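Local coordinates for Nsp15 (Middle East respiratory syndrome-related coronavirus, PDB 5YVD), which cleaves RNA as a coronavirus endoribonuclease of the EndoU clan, probably at uridylates, and is assembled here as six chains, at residues A228-H231 against V232-D236; C123-E126 against K127-T131. One frame throughout, in Å; residues are numbered along the deposited sequence.

Interaction 1: A228-H231 against V232-D236; sequences AFEH and VVYGD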
# COMPACT_ATOMS: atom_id res chain seq x y z
N ALA A 228 -25.73 15.15 -44.16
CA ALA A 228 -24.89 15.87 -43.21
C ALA A 228 -23.54 15.23 -42.89
O ALA A 228 -23.05 15.38 -41.77
CB ALA A 228 -25.67 16.08 -41.92
N PHE A 229 -22.93 14.55 -43.84
CA PHE A 229 -21.66 13.87 -43.57
C PHE A 229 -20.61 14.80 -42.98
O PHE A 229 -19.76 14.38 -42.20
CB PHE A 229 -21.12 13.16 -44.82
CG PHE A 229 -21.28 11.69 -44.77
CD1 PHE A 229 -20.20 10.84 -44.99
CD2 PHE A 229 -22.51 11.13 -44.43
CE1 PHE A 229 -20.36 9.47 -44.90
CE2 PHE A 229 -22.67 9.75 -44.32
CZ PHE A 229 -21.59 8.92 -44.56
N GLU A 230 -20.66 16.06 -43.38
CA GLU A 230 -19.73 17.07 -42.90
C GLU A 230 -19.79 17.07 -41.38
O GLU A 230 -18.78 16.87 -40.69
CB GLU A 230 -20.09 18.44 -43.51
CG GLU A 230 -18.98 19.25 -44.19
CD GLU A 230 -18.08 18.43 -45.10
OE1 GLU A 230 -18.25 18.50 -46.32
OE2 GLU A 230 -17.18 17.73 -44.56
N HIS A 231 -21.01 17.24 -40.85
CA HIS A 231 -21.24 17.25 -39.40
C HIS A 231 -21.01 15.86 -38.77
O HIS A 231 -20.21 15.71 -37.85
CB HIS A 231 -22.67 17.72 -39.09
CG HIS A 231 -22.94 17.97 -37.64
ND1 HIS A 231 -22.68 19.18 -37.03
CD2 HIS A 231 -23.44 17.17 -36.68
CE1 HIS A 231 -23.01 19.12 -35.76
NE2 HIS A 231 -23.49 17.91 -35.52
N VAL A 232 -21.69 14.86 -39.31
CA VAL A 232 -21.79 13.58 -38.64
C VAL A 232 -20.48 12.79 -38.70
O VAL A 232 -19.98 12.31 -37.69
CB VAL A 232 -22.98 12.75 -39.21
CG1 VAL A 232 -23.04 11.39 -38.56
CG2 VAL A 232 -24.30 13.46 -38.99
N VAL A 233 -19.93 12.65 -39.89
CA VAL A 233 -18.77 11.78 -40.08
C VAL A 233 -17.44 12.55 -40.06
O VAL A 233 -16.56 12.26 -39.24
CB VAL A 233 -18.90 10.99 -41.38
CG1 VAL A 233 -17.87 9.88 -41.43
CG2 VAL A 233 -20.31 10.41 -41.48
N TYR A 234 -17.30 13.55 -40.92
CA TYR A 234 -16.06 14.32 -40.97
C TYR A 234 -15.79 15.04 -39.69
O TYR A 234 -14.64 15.15 -39.27
CB TYR A 234 -16.10 15.29 -42.11
CG TYR A 234 -15.97 14.60 -43.42
CD1 TYR A 234 -14.72 14.21 -43.89
CD2 TYR A 234 -17.09 14.30 -44.19
CE1 TYR A 234 -14.58 13.56 -45.10
CE2 TYR A 234 -16.96 13.66 -45.39
CZ TYR A 234 -15.70 13.29 -45.84
OH TYR A 234 -15.55 12.64 -47.04
N GLY A 235 -16.86 15.52 -39.06
CA GLY A 235 -16.78 16.30 -37.83
C GLY A 235 -16.68 17.77 -38.16
O GLY A 235 -16.10 18.14 -39.16
N ASP A 236 -17.27 18.60 -37.30
CA ASP A 236 -17.19 20.05 -37.37
C ASP A 236 -16.40 20.57 -36.15
O ASP A 236 -16.80 20.36 -34.99
CB ASP A 236 -18.60 20.60 -37.37
CG ASP A 236 -18.65 22.09 -37.44
OD1 ASP A 236 -17.60 22.78 -37.46
OD2 ASP A 236 -19.79 22.57 -37.47
O HOH W 1 -21.78 21.16 -38.56

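Interaction 2: C123-E126 against K127-T131; sequences CSLE and KFMST. Unlike the reference sequence in segment 123-126: Cys123 (reference Gly).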
# COMPACT_ATOMS: atom_id res chain seq x y z
N CYS A 123 -15.84 -32.02 -23.36
CA CYS A 123 -17.11 -32.21 -22.65
C CYS A 123 -17.91 -30.96 -22.33
O CYS A 123 -18.94 -31.05 -21.68
CB CYS A 123 -16.92 -33.06 -21.37
SG CYS A 123 -16.36 -34.74 -21.73
N SER A 124 -17.47 -29.79 -22.79
CA SER A 124 -18.23 -28.54 -22.56
C SER A 124 -19.53 -28.45 -23.36
O SER A 124 -20.54 -27.95 -22.88
CB SER A 124 -17.38 -27.31 -22.87
OG SER A 124 -16.47 -27.08 -21.84
N LEU A 125 -19.51 -28.94 -24.59
CA LEU A 125 -20.72 -29.03 -25.37
C LEU A 125 -21.84 -29.70 -24.58
O LEU A 125 -22.86 -29.06 -24.27
CB LEU A 125 -20.44 -29.79 -26.66
CG LEU A 125 -21.66 -30.15 -27.50
CD1 LEU A 125 -22.62 -28.98 -27.66
CD2 LEU A 125 -21.17 -30.67 -28.85
N GLU A 126 -21.62 -30.97 -24.22
CA GLU A 126 -22.62 -31.77 -23.48
C GLU A 126 -23.03 -31.10 -22.18
O GLU A 126 -24.20 -31.11 -21.81
CB GLU A 126 -22.11 -33.18 -23.19
CG GLU A 126 -21.84 -34.00 -24.45
CD GLU A 126 -20.44 -33.85 -25.04
OE1 GLU A 126 -19.63 -33.03 -24.55
OE2 GLU A 126 -20.14 -34.56 -26.02
N LYS A 127 -22.08 -30.47 -21.51
CA LYS A 127 -22.40 -29.71 -20.29
C LYS A 127 -23.33 -28.52 -20.64
O LYS A 127 -24.39 -28.31 -20.00
CB LYS A 127 -21.11 -29.25 -19.59
CG LYS A 127 -21.03 -29.68 -18.13
CD LYS A 127 -22.10 -28.98 -17.29
CE LYS A 127 -22.31 -29.63 -15.92
NZ LYS A 127 -23.38 -28.96 -15.11
N PHE A 128 -22.96 -27.78 -21.68
CA PHE A 128 -23.81 -26.71 -22.16
C PHE A 128 -25.19 -27.25 -22.49
O PHE A 128 -26.18 -26.53 -22.28
CB PHE A 128 -23.19 -26.01 -23.38
CG PHE A 128 -24.15 -25.13 -24.15
CD1 PHE A 128 -24.57 -23.92 -23.64
CD2 PHE A 128 -24.63 -25.53 -25.38
CE1 PHE A 128 -25.44 -23.12 -24.34
CE2 PHE A 128 -25.51 -24.73 -26.08
CZ PHE A 128 -25.91 -23.52 -25.56
N MET A 129 -25.27 -28.48 -23.01
CA MET A 129 -26.57 -29.07 -23.41
C MET A 129 -27.44 -29.42 -22.23
O MET A 129 -28.66 -29.46 -22.37
CB MET A 129 -26.43 -30.34 -24.27
CG MET A 129 -25.89 -30.15 -25.66
SD MET A 129 -26.92 -29.08 -26.66
CE MET A 129 -28.42 -30.05 -26.77
N SER A 130 -26.84 -29.69 -21.07
CA SER A 130 -27.60 -29.96 -19.85
C SER A 130 -27.61 -28.79 -18.86
O SER A 130 -27.68 -29.00 -17.66
CB SER A 130 -27.07 -31.22 -19.18
OG SER A 130 -25.68 -31.17 -19.00
N THR A 131 -27.55 -27.56 -19.37
CA THR A 131 -27.54 -26.36 -18.54
C THR A 131 -28.60 -25.41 -19.10
O THR A 131 -28.55 -25.08 -20.27
CB THR A 131 -26.16 -25.66 -18.61
OG1 THR A 131 -25.12 -26.62 -18.42
CG2 THR A 131 -26.04 -24.52 -17.59

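Interaction 1: A228-H231 against V232-D236
Ala228, in the N-cap position, opens the helix by giving its carbonyl oxygen O to Val232 N, 2.9 Å away. Its methyl CB lies 4.2 Å from Val232 CG2, a light apolar touch.

Phe229 carries more of the packing. Val233 CG2 sits 3.4 Å from the centroid of the Phe229 ring and only 5° off the ring normal, a CH-pi contact in which a single methyl sits over the middle of one face. Tyr234 CE2 comes up at the edge of that same ring. The Phe229 carbonyl oxygen accepts from both Val233 N and Tyr234 N, each at 2.9 Å, so the alpha-type and wider bonds share one acceptor. The Phe229 side chain also touches Ile219 of helix 215-221 and Leu296 and Val300 of helix 296-304.

Glu230 bends at chi2 and brings OE2 to 3.5 Å from Tyr234 CD2, the carboxylate and phenol planes 41° apart; OE1 is held by Ser215. Its backbone O takes a weak bond from Gly235 N.

His231 holds CG anti to its backbone N (chi1 -171°), which sets the imidazole beside the residue's own carbonyl carbon, with ND1 turned to a water shared with Asp236. That water, in the ring plane, is 2.7 Å from His231 ND1 and donates to Asp236 OD2, also 2.7 Å away; Asp236 OD1 bonds Ser238.

Backbone hydrogen bonds from His231 to Leu245, Val232 to His246 and Asp236 to Gly243 join this short EndoU-domain helix, widened by a pi-type turn and left through a glycine of positive phi, to the chain that follows.

Interaction 2: C123-E126 against K127-T131
Lys127 N bonds to Cys123 O at 3.2 Å, the first helical rung, and Lys127 CB lies beside that same oxygen. The Lys127 side chain also touches Tyr81 and Phe117.

Phe128 N makes the next rung, to Ser124 O, 2.7 Å long. With CG anti to the backbone N (chi1 165°), the Phe128 side chain points its ring off the preceding turn, with Leu125 O lying near the ring plane at the edge, 4.1 Å from Phe128 CG. Beyond the helix the ring packs on Phe136 and has a cation-pi contact with Lys178, whose NZ also bonds the carbonyl oxygens of Phe128 and Thr131.

Met129 N reaches Leu125 O at 2.8 Å. The two side chains run alongside each other, Met129 CG resting 4.0 Å from Leu125 CD1.

Ser130 ends the helix with a double grip: Ser130 N at 3.1 Å and Ser130 OG at 3.2 Å both donate to Glu126 O, from opposite faces of the carbonyl plane. The hydroxyl thus binds back to the last turn.

This short helix is the crossover of a beta-alpha-beta unit, joining the parallel strands 115-118 and 134-138 in the middle domain.

Overall arrangement
Interaction 1 and interaction 2 are each confined to one short helix, 229-234 and 124-129, and lie on opposite sides of the chain's centre, their centres 49 Å apart. Neither is touched by another subunit. Interaction 1, in the endoribonuclease region, is the more enclosed: aromatic and valine side chains pack against helices 215-221 and 296-304, and a histidine-water-aspartate link adds polar chemistry on its flank. Interaction 2, in the middle domain, has more exposed residues and relies mainly on backbone rungs, with buried Phe128 and Ser124 facing neighbouring parts of the domain. Backbone bonds alone close the end of the first helix, whereas a side-chain hydroxyl helps at the end of the second.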